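Local coordinates for transcriptional regulator KdgR (Pseudomonas aeruginosa, PDB 5Y6I), which probably binds DNA as a transcription factor of the IclR family, with an N-terminal winged helix-turn-helix domain and a C-terminal regulatory domain, at residues Asp24-Leu29 and Tyr74-Glu79; Asp106-Thr111 and Leu227-Pro232; Pro215-Arg220 and Met259-Thr264. All blocks are in the same frame, centred on the assembly; numbering follows the deposited sequence.

Interaction 1: Asp24-Leu29 and Tyr74-Glu79; sequences DILKAL and YSLGRE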
ATOM      1  N   ASP A  24       1.548 -20.476  -8.716  1.00 61.70           N
ATOM      2  CA  ASP A  24       1.948 -20.015 -10.040  1.00 66.52           C
ATOM      3  C   ASP A  24       0.726 -19.685 -10.890  1.00 70.94           C
ATOM      4  O   ASP A  24       0.758 -18.747 -11.694  1.00 76.32           O
ATOM      5  CB  ASP A  24       2.825 -21.055 -10.736  1.00 70.77           C
ATOM      6  CG  ASP A  24       4.232 -21.168 -10.120  1.00 81.55           C
ATOM      7  OD1 ASP A  24       4.705 -20.220  -9.440  1.00 78.79           O
ATOM      8  OD2 ASP A  24       4.878 -22.221 -10.344  1.00 89.80           O
ATOM      9  N   ILE A  25      -0.370 -20.418 -10.708  1.00 69.71           N
ATOM     10  CA  ILE A  25      -1.598 -20.083 -11.412  1.00 72.27           C
ATOM     11  C   ILE A  25      -2.234 -18.836 -10.808  1.00 73.20           C
ATOM     12  O   ILE A  25      -2.698 -17.944 -11.531  1.00 71.63           O
ATOM     13  CB  ILE A  25      -2.563 -21.279 -11.399  1.00 72.68           C
ATOM     14  CG1 ILE A  25      -2.002 -22.400 -12.270  1.00 81.56           C
ATOM     15  CG2 ILE A  25      -3.940 -20.856 -11.888  1.00 68.61           C
ATOM     16  CD1 ILE A  25      -2.841 -23.666 -12.237  1.00 87.89           C
ATOM     17  N   LEU A  26      -2.267 -18.753  -9.475  1.00 66.98           N
ATOM     18  CA  LEU A  26      -2.833 -17.576  -8.834  1.00 65.03           C
ATOM     19  C   LEU A  26      -2.081 -16.327  -9.257  1.00 68.02           C
ATOM     20  O   LEU A  26      -2.679 -15.263  -9.466  1.00 68.23           O
ATOM     21  CB  LEU A  26      -2.799 -17.752  -7.321  1.00 69.05           C
ATOM     22  CG  LEU A  26      -3.292 -16.641  -6.400  1.00 72.34           C
ATOM     23  CD1 LEU A  26      -4.793 -16.396  -6.550  1.00 75.45           C
ATOM     24  CD2 LEU A  26      -2.950 -17.001  -4.954  1.00 70.36           C
ATOM     25  N   LYS A  27      -0.770 -16.452  -9.431  1.00 64.56           N
ATOM     26  CA  LYS A  27       0.032 -15.306  -9.818  1.00 61.00           C
ATOM     27  C   LYS A  27      -0.310 -14.860 -11.231  1.00 61.24           C
ATOM     28  O   LYS A  27      -0.281 -13.663 -11.540  1.00 70.63           O
ATOM     29  CB  LYS A  27       1.522 -15.649  -9.698  1.00 66.40           C
ATOM     30  CG  LYS A  27       2.459 -14.575 -10.216  1.00 71.94           C
ATOM     31  CD  LYS A  27       3.841 -15.121 -10.547  1.00 84.20           C
ATOM     32  CE  LYS A  27       4.617 -15.481  -9.289  1.00 89.44           C
ATOM     33  NZ  LYS A  27       6.061 -15.758  -9.561  1.00 92.80           N
ATOM     34  N   ALA A  28      -0.625 -15.794 -12.110  1.00 55.80           N
ATOM     35  CA  ALA A  28      -0.955 -15.382 -13.467  1.00 61.72           C
ATOM     36  C   ALA A  28      -2.397 -14.926 -13.614  1.00 67.33           C
ATOM     37  O   ALA A  28      -2.701 -14.166 -14.538  1.00 72.06           O
ATOM     38  CB  ALA A  28      -0.701 -16.515 -14.442  1.00 56.42           C
ATOM     39  N   LEU A  29      -3.289 -15.396 -12.745  1.00 66.42           N
ATOM     40  CA  LEU A  29      -4.646 -14.872 -12.717  1.00 65.36           C
ATOM     41  C   LEU A  29      -4.626 -13.394 -12.336  1.00 65.35           C
ATOM     42  O   LEU A  29      -5.243 -12.563 -13.012  1.00 60.40           O
ATOM     43  CB  LEU A  29      -5.492 -15.706 -11.749  1.00 59.98           C
ATOM     44  CG  LEU A  29      -7.013 -15.592 -11.643  1.00 68.57           C
ATOM     45  CD1 LEU A  29      -7.715 -16.217 -12.839  1.00 70.38           C
ATOM     46  CD2 LEU A  29      -7.511 -16.242 -10.353  1.00 68.06           C
ATOM     47  N   TYR A  74     -12.708 -16.155 -15.270  1.00 61.31           N
ATOM     48  CA  TYR A  74     -12.023 -16.425 -14.012  1.00 61.03           C
ATOM     49  C   TYR A  74     -11.389 -15.154 -13.481  1.00 63.17           C
ATOM     50  O   TYR A  74     -10.811 -14.374 -14.242  1.00 67.12           O
ATOM     51  CB  TYR A  74     -10.938 -17.495 -14.190  1.00 56.46           C
ATOM     52  CG  TYR A  74     -11.493 -18.846 -14.568  1.00 56.85           C
ATOM     53  CD1 TYR A  74     -12.095 -19.671 -13.612  1.00 59.63           C
ATOM     54  CD2 TYR A  74     -11.440 -19.291 -15.880  1.00 55.92           C
ATOM     55  CE1 TYR A  74     -12.621 -20.915 -13.967  1.00 62.23           C
ATOM     56  CE2 TYR A  74     -11.966 -20.529 -16.244  1.00 57.64           C
ATOM     57  CZ  TYR A  74     -12.551 -21.330 -15.292  1.00 59.50           C
ATOM     58  OH  TYR A  74     -13.059 -22.548 -15.685  1.00 64.05           O
ATOM     59  N   SER A  75     -11.478 -14.965 -12.169  1.00 64.34           N
ATOM     60  CA  SER A  75     -10.875 -13.807 -11.537  1.00 66.13           C
ATOM     61  C   SER A  75     -10.463 -14.178 -10.120  1.00 70.74           C
ATOM     62  O   SER A  75     -10.701 -15.292  -9.649  1.00 72.52           O
ATOM     63  CB  SER A  75     -11.847 -12.629 -11.541  1.00 75.33           C
ATOM     64  OG  SER A  75     -13.133 -13.066 -11.132  1.00 92.59           O
ATOM     65  N   LEU A  76      -9.861 -13.221  -9.426  1.00 73.07           N
ATOM     66  CA  LEU A  76      -9.375 -13.497  -8.088  1.00 65.52           C
ATOM     67  C   LEU A  76     -10.525 -13.532  -7.109  1.00 61.41           C
ATOM     68  O   LEU A  76     -11.464 -12.738  -7.200  1.00 65.37           O
ATOM     69  CB  LEU A  76      -8.353 -12.457  -7.662  1.00 68.07           C
ATOM     70  CG  LEU A  76      -7.119 -12.446  -8.552  1.00 72.56           C
ATOM     71  CD1 LEU A  76      -6.418 -11.088  -8.508  1.00 70.42           C
ATOM     72  CD2 LEU A  76      -6.196 -13.554  -8.116  1.00 71.02           C
ATOM     73  N   GLY A  77     -10.452 -14.475  -6.172  1.00 54.10           N
ATOM     74  CA  GLY A  77     -11.440 -14.563  -5.122  1.00 54.44           C
ATOM     75  C   GLY A  77     -11.137 -13.633  -3.959  1.00 63.32           C
ATOM     76  O   GLY A  77     -10.122 -12.930  -3.917  1.00 64.33           O
ATOM     77  N   ARG A  78     -12.057 -13.640  -2.990  1.00 68.42           N
ATOM     78  CA  ARG A  78     -11.881 -12.843  -1.784  1.00 74.17           C
ATOM     79  C   ARG A  78     -10.694 -13.319  -0.955  1.00 78.78           C
ATOM     80  O   ARG A  78     -10.070 -12.508  -0.258  1.00 85.10           O
ATOM     81  CB  ARG A  78     -13.148 -12.868  -0.939  1.00 83.90           C
ATOM     82  CG  ARG A  78     -14.182 -11.833  -1.317  1.00 98.32           C
ATOM     83  CD  ARG A  78     -13.621 -10.425  -1.329  1.00104.23           C
ATOM     84  NE  ARG A  78     -14.421  -9.577  -2.204  1.00113.68           N
ATOM     85  CZ  ARG A  78     -14.232  -9.477  -3.517  1.00117.14           C
ATOM     86  NH1 ARG A  78     -15.017  -8.691  -4.244  1.00124.59           N
ATOM     87  NH2 ARG A  78     -13.261 -10.166  -4.108  1.00111.47           N
ATOM     88  N   GLU A  79     -10.370 -14.615  -1.001  1.00 73.44           N
ATOM     89  CA  GLU A  79      -9.142 -15.065  -0.349  1.00 70.83           C
ATOM     90  C   GLU A  79      -7.915 -14.413  -0.969  1.00 60.40           C
ATOM     91  O   GLU A  79      -6.959 -14.072  -0.265  1.00 56.01           O
ATOM     92  CB  GLU A  79      -9.025 -16.583  -0.416  1.00 76.08           C
ATOM     93  CG  GLU A  79      -9.768 -17.271   0.696  1.00 81.06           C
ATOM     94  CD  GLU A  79      -9.546 -16.581   2.019  1.00 91.49           C
ATOM     95  OE1 GLU A  79      -8.382 -16.232   2.338  1.00 97.08           O
ATOM     96  OE2 GLU A  79     -10.539 -16.363   2.736  1.00 93.51           O
TER

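Interaction 2: Asp106-Thr111 and Leu227-Pro232; sequences DVLNET and LTVVGP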
ATOM      1  N   ASP A 106      28.663  -0.826   0.958  1.00 79.52           N
ATOM      2  CA  ASP A 106      29.878  -1.630   0.894  1.00 78.03           C
ATOM      3  C   ASP A 106      30.489  -1.655  -0.502  1.00 80.15           C
ATOM      4  O   ASP A 106      31.696  -1.885  -0.636  1.00 86.32           O
ATOM      5  CB  ASP A 106      29.592  -3.054   1.366  1.00 76.77           C
ATOM      6  CG  ASP A 106      29.216  -3.110   2.824  1.00 72.34           C
ATOM      7  OD1 ASP A 106      29.435  -2.098   3.525  1.00 77.14           O
ATOM      8  OD2 ASP A 106      28.696  -4.151   3.267  1.00 63.27           O
ATOM      9  N   VAL A 107      29.694  -1.427  -1.549  1.00 79.21           N
ATOM     10  CA  VAL A 107      30.264  -1.415  -2.894  1.00 83.16           C
ATOM     11  C   VAL A 107      30.849  -0.050  -3.248  1.00 82.45           C
ATOM     12  O   VAL A 107      31.854   0.024  -3.956  1.00 86.66           O
ATOM     13  CB  VAL A 107      29.229  -1.846  -3.946  1.00 79.99           C
ATOM     14  CG1 VAL A 107      29.032  -3.350  -3.907  1.00 77.54           C
ATOM     15  CG2 VAL A 107      27.938  -1.136  -3.717  1.00 78.13           C
ATOM     16  N   LEU A 108      30.241   1.032  -2.777  1.00 79.06           N
ATOM     17  CA  LEU A 108      30.776   2.362  -3.013  1.00 81.45           C
ATOM     18  C   LEU A 108      31.794   2.784  -1.973  1.00 88.41           C
ATOM     19  O   LEU A 108      32.609   3.674  -2.254  1.00 90.91           O
ATOM     20  CB  LEU A 108      29.645   3.387  -3.032  1.00 74.98           C
ATOM     21  CG  LEU A 108      28.531   3.049  -4.020  1.00 70.99           C
ATOM     22  CD1 LEU A 108      27.397   4.039  -3.911  1.00 70.79           C
ATOM     23  CD2 LEU A 108      29.110   3.062  -5.429  1.00 70.12           C
ATOM     24  N   ASN A 109      31.776   2.156  -0.800  1.00 85.36           N
ATOM     25  CA  ASN A 109      32.413   2.691   0.397  1.00 85.34           C
ATOM     26  C   ASN A 109      32.151   4.189   0.510  1.00 88.45           C
ATOM     27  O   ASN A 109      33.060   4.999   0.681  1.00 90.25           O
ATOM     28  CB  ASN A 109      33.908   2.395   0.426  1.00 90.72           C
ATOM     29  CG  ASN A 109      34.497   2.518   1.829  1.00 93.64           C
ATOM     30  OD1 ASN A 109      33.766   2.491   2.825  1.00 93.68           O
ATOM     31  ND2 ASN A 109      35.818   2.649   1.911  1.00 95.29           N
ATOM     32  N   GLU A 110      30.881   4.559   0.368  1.00 83.36           N
ATOM     33  CA  GLU A 110      30.437   5.922   0.597  1.00 77.19           C
ATOM     34  C   GLU A 110      29.230   5.877   1.517  1.00 75.47           C
ATOM     35  O   GLU A 110      28.499   4.882   1.554  1.00 71.24           O
ATOM     36  CB  GLU A 110      30.101   6.648  -0.727  1.00 79.66           C
ATOM     37  CG  GLU A 110      31.153   6.474  -1.820  1.00 84.46           C
ATOM     38  CD  GLU A 110      32.054   7.705  -1.951  1.00 91.39           C
ATOM     39  OE1 GLU A 110      32.070   8.507  -0.988  1.00 92.20           O
ATOM     40  OE2 GLU A 110      32.767   7.859  -2.983  1.00 87.66           O
ATOM     41  N   THR A 111      29.033   6.946   2.286  1.00 76.16           N
ATOM     42  CA  THR A 111      27.924   6.967   3.233  1.00 77.99           C
ATOM     43  C   THR A 111      26.599   7.060   2.481  1.00 75.84           C
ATOM     44  O   THR A 111      26.383   7.998   1.705  1.00 75.87           O
ATOM     45  CB  THR A 111      28.094   8.125   4.216  1.00 77.64           C
ATOM     46  OG1 THR A 111      29.346   7.972   4.887  1.00 86.49           O
ATOM     47  CG2 THR A 111      26.992   8.112   5.269  1.00 76.63           C
ATOM     48  N   LEU A 227      16.679   7.407  -1.068  1.00 71.75           N
ATOM     49  CA  LEU A 227      17.948   6.789  -0.727  1.00 68.99           C
ATOM     50  C   LEU A 227      19.042   7.579  -1.427  1.00 74.93           C
ATOM     51  O   LEU A 227      18.868   8.019  -2.568  1.00 74.00           O
ATOM     52  CB  LEU A 227      17.978   5.311  -1.141  1.00 64.11           C
ATOM     53  CG  LEU A 227      18.915   4.410  -0.335  1.00 67.09           C
ATOM     54  CD1 LEU A 227      18.452   2.959  -0.457  1.00 66.65           C
ATOM     55  CD2 LEU A 227      20.371   4.542  -0.769  1.00 62.20           C
ATOM     56  N   THR A 228      20.171   7.743  -0.749  1.00 75.58           N
ATOM     57  CA  THR A 228      21.051   8.863  -1.035  1.00 80.97           C
ATOM     58  C   THR A 228      22.488   8.519  -0.685  1.00 75.31           C
ATOM     59  O   THR A 228      22.751   8.005   0.408  1.00 67.14           O
ATOM     60  CB  THR A 228      20.610  10.053  -0.210  1.00 92.09           C
ATOM     61  OG1 THR A 228      20.210   9.530   1.053  1.00103.74           O
ATOM     62  CG2 THR A 228      19.430  10.731  -0.796  1.00 89.55           C
ATOM     63  N   VAL A 229      23.410   8.849  -1.588  1.00 71.56           N
ATOM     64  CA  VAL A 229      24.836   8.623  -1.397  1.00 73.47           C
ATOM     65  C   VAL A 229      25.522   9.974  -1.247  1.00 81.98           C
ATOM     66  O   VAL A 229      25.133  10.962  -1.880  1.00 83.47           O
ATOM     67  CB  VAL A 229      25.430   7.830  -2.577  1.00 71.58           C
ATOM     68  CG1 VAL A 229      26.958   7.707  -2.448  1.00 69.14           C
ATOM     69  CG2 VAL A 229      24.772   6.452  -2.677  1.00 69.99           C
ATOM     70  N   VAL A 230      26.559  10.028  -0.414  1.00 80.12           N
ATOM     71  CA  VAL A 230      27.119  11.324  -0.065  1.00 83.50           C
ATOM     72  C   VAL A 230      28.593  11.173   0.293  1.00 95.04           C
ATOM     73  O   VAL A 230      29.029  10.125   0.782  1.00100.46           O
ATOM     74  CB  VAL A 230      26.268  11.954   1.066  1.00 75.89           C
ATOM     75  CG1 VAL A 230      26.283  11.072   2.289  1.00 72.20           C
ATOM     76  CG2 VAL A 230      26.704  13.380   1.377  1.00 75.72           C
ATOM     77  N   GLY A 231      29.370  12.232   0.012  1.00 93.61           N
ATOM     78  CA  GLY A 231      30.806  12.214   0.151  1.00 88.39           C
ATOM     79  C   GLY A 231      31.475  13.392  -0.533  1.00 89.12           C
ATOM     80  O   GLY A 231      31.036  13.864  -1.578  1.00 88.59           O
ATOM     81  N   PRO A 232      32.580  13.876   0.036  1.00 87.87           N
ATOM     82  CA  PRO A 232      33.260  15.046  -0.541  1.00 96.64           C
ATOM     83  C   PRO A 232      33.785  14.807  -1.956  1.00104.82           C
ATOM     84  O   PRO A 232      34.019  13.674  -2.379  1.00115.43           O
ATOM     85  CB  PRO A 232      34.421  15.301   0.439  1.00 99.14           C
ATOM     86  CG  PRO A 232      34.007  14.652   1.710  1.00 93.90           C
ATOM     87  CD  PRO A 232      33.233  13.424   1.275  1.00 87.82           C
TER

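Interaction 3: Pro215-Arg220 and Met259-Thr264; sequences PVFDAR and MGYDGT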
ATOM      1  N   PRO A 215      14.487   8.000  -5.524  1.00 61.30           N
ATOM      2  CA  PRO A 215      13.310   7.688  -4.715  1.00 60.51           C
ATOM      3  C   PRO A 215      12.977   6.203  -4.678  1.00 62.14           C
ATOM      4  O   PRO A 215      13.274   5.442  -5.609  1.00 60.50           O
ATOM      5  CB  PRO A 215      12.191   8.457  -5.430  1.00 72.31           C
ATOM      6  CG  PRO A 215      12.623   8.422  -6.885  1.00 73.81           C
ATOM      7  CD  PRO A 215      14.136   8.533  -6.851  1.00 67.19           C
ATOM      8  N   VAL A 216      12.305   5.818  -3.588  1.00 67.65           N
ATOM      9  CA  VAL A 216      11.817   4.458  -3.360  1.00 67.68           C
ATOM     10  C   VAL A 216      10.291   4.481  -3.268  1.00 69.03           C
ATOM     11  O   VAL A 216       9.721   5.281  -2.513  1.00 68.63           O
ATOM     12  CB  VAL A 216      12.432   3.854  -2.084  1.00 62.60           C
ATOM     13  CG1 VAL A 216      11.937   2.436  -1.883  1.00 57.69           C
ATOM     14  CG2 VAL A 216      13.995   3.939  -2.131  1.00 53.73           C
ATOM     15  N   PHE A 217       9.637   3.589  -4.015  1.00 66.38           N
ATOM     16  CA  PHE A 217       8.188   3.561  -4.175  1.00 60.29           C
ATOM     17  C   PHE A 217       7.581   2.341  -3.496  1.00 66.72           C
ATOM     18  O   PHE A 217       8.218   1.288  -3.398  1.00 74.13           O
ATOM     19  CB  PHE A 217       7.808   3.531  -5.654  1.00 53.77           C
ATOM     20  CG  PHE A 217       8.360   4.675  -6.442  1.00 64.06           C
ATOM     21  CD1 PHE A 217       7.747   5.921  -6.399  1.00 65.97           C
ATOM     22  CD2 PHE A 217       9.495   4.519  -7.218  1.00 66.42           C
ATOM     23  CE1 PHE A 217       8.265   6.997  -7.129  1.00 66.54           C
ATOM     24  CE2 PHE A 217      10.016   5.587  -7.948  1.00 63.22           C
ATOM     25  CZ  PHE A 217       9.401   6.819  -7.906  1.00 64.64           C
ATOM     26  N   ASP A 218       6.323   2.467  -3.064  1.00 59.62           N
ATOM     27  CA  ASP A 218       5.634   1.307  -2.526  1.00 55.49           C
ATOM     28  C   ASP A 218       4.818   0.648  -3.627  1.00 58.36           C
ATOM     29  O   ASP A 218       4.805   1.083  -4.787  1.00 50.42           O
ATOM     30  CB  ASP A 218       4.782   1.671  -1.299  1.00 58.68           C
ATOM     31  CG  ASP A 218       3.642   2.640  -1.603  1.00 63.04           C
ATOM     32  OD1 ASP A 218       3.437   3.011  -2.792  1.00 61.36           O
ATOM     33  OD2 ASP A 218       2.939   3.040  -0.627  1.00 57.57           O
ATOM     34  N   ALA A 219       4.151  -0.449  -3.247  1.00 59.82           N
ATOM     35  CA  ALA A 219       3.288  -1.178  -4.168  1.00 56.45           C
ATOM     36  C   ALA A 219       2.378  -0.248  -4.953  1.00 61.31           C
ATOM     37  O   ALA A 219       2.153  -0.457  -6.151  1.00 68.20           O
ATOM     38  CB  ALA A 219       2.451  -2.194  -3.388  1.00 60.05           C
ATOM     39  N   ARG A 220       1.833   0.781  -4.302  1.00 63.61           N
ATOM     40  CA  ARG A 220       0.854   1.633  -4.965  1.00 62.78           C
ATOM     41  C   ARG A 220       1.498   2.799  -5.700  1.00 62.15           C
ATOM     42  O   ARG A 220       0.782   3.643  -6.244  1.00 68.47           O
ATOM     43  CB  ARG A 220      -0.186   2.131  -3.956  1.00 69.29           C
ATOM     44  CG  ARG A 220      -0.572   1.067  -2.927  1.00 73.17           C
ATOM     45  CD  ARG A 220      -1.830   1.447  -2.214  1.00 67.11           C
ATOM     46  NE  ARG A 220      -2.781   1.865  -3.213  1.00 73.59           N
ATOM     47  CZ  ARG A 220      -3.959   1.289  -3.419  1.00 78.48           C
ATOM     48  NH1 ARG A 220      -4.371   0.285  -2.650  1.00 71.90           N
ATOM     49  NH2 ARG A 220      -4.738   1.748  -4.380  1.00 85.60           N
ATOM     50  N   MET A 259       8.809  -4.149  -2.531  1.00 57.20           N
ATOM     51  CA  MET A 259       7.590  -3.635  -1.942  1.00 63.10           C
ATOM     52  C   MET A 259       6.397  -3.733  -2.889  1.00 54.54           C
ATOM     53  O   MET A 259       5.333  -3.201  -2.581  1.00 48.47           O
ATOM     54  CB  MET A 259       7.810  -2.190  -1.497  1.00 69.93           C
ATOM     55  CG  MET A 259       8.970  -2.069  -0.523  1.00 76.94           C
ATOM     56  SD  MET A 259       8.954  -0.547   0.419  1.00 79.84           S
ATOM     57  CE  MET A 259       7.546  -0.883   1.455  1.00 78.99           C
ATOM     58  N   GLY A 260       6.541  -4.384  -4.032  1.00 52.57           N
ATOM     59  CA  GLY A 260       5.401  -4.637  -4.879  1.00 53.63           C
ATOM     60  C   GLY A 260       5.273  -3.702  -6.047  1.00 53.59           C
ATOM     61  O   GLY A 260       4.385  -3.896  -6.889  1.00 58.55           O
ATOM     62  N   TYR A 261       6.138  -2.714  -6.134  1.00 56.87           N
ATOM     63  CA  TYR A 261       6.032  -1.695  -7.163  1.00 60.22           C
ATOM     64  C   TYR A 261       6.377  -2.301  -8.510  1.00 56.50           C
ATOM     65  O   TYR A 261       7.382  -2.996  -8.645  1.00 57.95           O
ATOM     66  CB  TYR A 261       6.975  -0.532  -6.822  1.00 69.77           C
ATOM     67  CG  TYR A 261       6.946   0.571  -7.843  1.00 73.69           C
ATOM     68  CD1 TYR A 261       5.766   1.240  -8.129  1.00 70.48           C
ATOM     69  CD2 TYR A 261       8.096   0.935  -8.531  1.00 78.45           C
ATOM     70  CE1 TYR A 261       5.728   2.234  -9.066  1.00 74.13           C
ATOM     71  CE2 TYR A 261       8.070   1.943  -9.468  1.00 83.97           C
ATOM     72  CZ  TYR A 261       6.880   2.581  -9.739  1.00 84.99           C
ATOM     73  OH  TYR A 261       6.841   3.586 -10.680  1.00 94.31           O
ATOM     74  N   ASP A 262       5.548  -2.033  -9.510  1.00 72.78           N
ATOM     75  CA  ASP A 262       5.680  -2.658 -10.821  1.00 84.04           C
ATOM     76  C   ASP A 262       6.671  -1.947 -11.733  1.00 89.00           C
ATOM     77  O   ASP A 262       6.868  -2.393 -12.870  1.00 89.97           O
ATOM     78  CB  ASP A 262       4.311  -2.732 -11.517  1.00 92.89           C
ATOM     79  CG  ASP A 262       3.606  -1.379 -11.606  1.00101.02           C
ATOM     80  OD1 ASP A 262       4.290  -0.338 -11.705  1.00 99.09           O
ATOM     81  OD2 ASP A 262       2.350  -1.362 -11.594  1.00108.66           O
ATOM     82  N   GLY A 263       7.276  -0.850 -11.290  1.00 91.85           N
ATOM     83  CA  GLY A 263       8.215  -0.129 -12.125  1.00 94.65           C
ATOM     84  C   GLY A 263       7.615   0.885 -13.077  1.00 99.93           C
ATOM     85  O   GLY A 263       8.335   1.381 -13.951  1.00 98.19           O
ATOM     86  N   THR A 264       6.323   1.198 -12.949  1.00105.72           N
ATOM     87  CA  THR A 264       5.677   2.258 -13.733  1.00108.25           C
ATOM     88  C   THR A 264       4.716   3.076 -12.867  1.00106.69           C
ATOM     89  O   THR A 264       4.962   4.250 -12.576  1.00106.72           O
ATOM     90  CB  THR A 264       4.893   1.692 -14.934  1.00115.21           C
ATOM     91  OG1 THR A 264       3.995   0.664 -14.489  1.00118.16           O
ATOM     92  CG2 THR A 264       5.838   1.126 -15.981  1.00116.43           C
TER

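Interaction 1: Asp24-Leu29 and Tyr74-Glu79
Leu-26 meets Leu-76 through methyl groups, CD1 of Leu-26 lying 3.5 Å from CD2 of Leu-76. The two side chains cross at about a right angle. In Leu-26, CG is anti to the backbone N (chi1 178°), and from there CD1 reaches Leu-76. Its other neighbours include Phe-64, in the loop ahead of strand 65-67. Leu-76 also packs on Ala-86 of the second subunit, so this side of the contact is close to the dimer interface.

One helical turn further on, Leu-29 carries most of the contact. It points toward the strand and its two methyls divide the work. CD1 touches Tyr-74, 3.7 Å from CB. The Leu-29 and Tyr-74 side chains also cross at about a right angle. The tyrosine side chain leads away from Leu-29 and packs on Leu-56 and Ile-60 of helix 49-61. CD2 of Leu-29 lies against the Ser-75 carbonyl, 3.4 Å from Ser-75 O. It also reaches CD2 of Leu-76 at 3.7 Å. Here the two leucines slide past each other in opposite directions. CD2 of Leu-76 is therefore shared between Leu-26 and Leu-29.

The contact is apolar and mostly buried. Helix and strand run nearly perpendicular, with 96° between their directions and 8.6 Å between their axes. Polar backbone atoms of the strand find partners elsewhere: Ser-75 pairs with Val-66 and Tyr-74 with Thr-36. Leu-29 also packs on Leu-41 of helix 38-45 and on Ala-65 of strand 65-67. Gly-77 is the N-cap of helix 78-88, so the strand passes almost directly into that helix. A first helix resting on the second strand of a two-stranded antiparallel wing is the pattern of the winged helix-turn-helix domain of IclR regulators.

Interaction 2: Asp106-Thr111 and Leu227-Pro232
Thr-111 faces Val-230 and has the most surface buried here. Its carbonyl O accepts a hydrogen bond from Val-230 N, at 2.9 Å. The bond is bent at the hydrogen, with an N-H...O angle of 131°. A second, softer contact reaches the same oxygen: the CA-H group of Val-229 points to Thr-111 O, with CA 3.5 Å away. CB of Thr-111 and CG1 of Val-230 lie 4.0 Å apart. CG1 of Val-230 sits between the backbone N and the carbonyl carbon (chi1 60°), a rotation that turns it to the Thr-111 side, next to the O and CB of that residue. The hydroxyl OG1 of Thr-111 is engaged elsewhere, with Ala-130 N and Val-136 O.

Val-229 works with the end of the helix instead. Its CG2 is 3.8 Å from CD1 of Leu-108, and its CG1 is 3.7 Å from CB of Glu-110. The Leu-108 methyl thus lies against both branches of the valine, while Glu-110 covers one. Leu-104 and Phe-236 also pack on Val-229. Beyond its CB, the Glu-110 chain bends at chi2, and its OE1 comes 4.1 Å from CA of Gly-231. Its link to Arg-132 is long and weak.

Between the two groups of contacts the chain turns at Asn-109, which has positive phi (42°) and ends helix 93-108. Strand 111-118 then enters the sheet antiparallel to strand 223-232. A long helix leading into strand 111-118, beside the central strand 223-232 of an antiparallel sheet in the order 2-1-5-4-3, fits the GAF-like C-terminal domain of IclR regulators.

Interaction 3: Pro215-Arg220 and Met259-Thr264
Tyr-261 lies beside Phe-217, and the two side chains point the same way. CB of Tyr-261 starts next to the backbone, 3.4 Å from Asp-218 O. CG is anti to the backbone N (chi1 179°), and from there the ring runs alongside the phenylalanine. CG, CD1 and CD2 all lie near CB of Phe-217. This CB sits over the centre of the tyrosine face, 3.8 Å from the centroid, as a CH-pi contact. CD1 of Tyr-261 is also 3.5 Å from Asp-218 O. Ala-219 O is near the ring edge.

These residues join the end of strand 209-217, in the GAF-like C-terminal domain, to the tail that follows helix 244-258. Ala-219 adds to the joint: its CA is 3.7 Å from Gly-260 C. It also packs on Leu-85 of the second subunit.

Further out, CE2 of Tyr-261 is 3.7 Å from CD2 of Phe-217. The two ring planes are inclined at 32°, in an oblique pairing. The opposite face of the tyrosine carries Gly-263 N, offset toward the rim. At the tip, OH lies over one face of the Phe-217 ring. It donates to Thr-264 O at 2.8 Å, from well above the carbonyl plane. The tail is curled by an Asx turn, in which Asp-262 OD1 accepts from Thr-264 N, at 2.8 Å; the same oxygen also accepts from Thr-264 OG1.

Overall arrangement
The three contacts are spread along an elongated chain. Interaction 1 lies in the helix-turn-helix domain that probably binds DNA, 42 Å from interaction 2 between centres and on the opposite side of the chain's centre. Interaction 3 lies between them, with centres 21 Å from interaction 1 and 23 Å from interaction 2. Interactions 2 and 3 both reach one sheet, through neighbouring strands 209-217 and 223-232. Their nearest atoms are about 4 Å apart without touching, and their segments alternate along the chain. Interactions 1 and 3 both touch the second subunit. Arg-78 of that subunit makes a weak hydrogen bond to Tyr-261 O, so the two regions approach each other across the dimer.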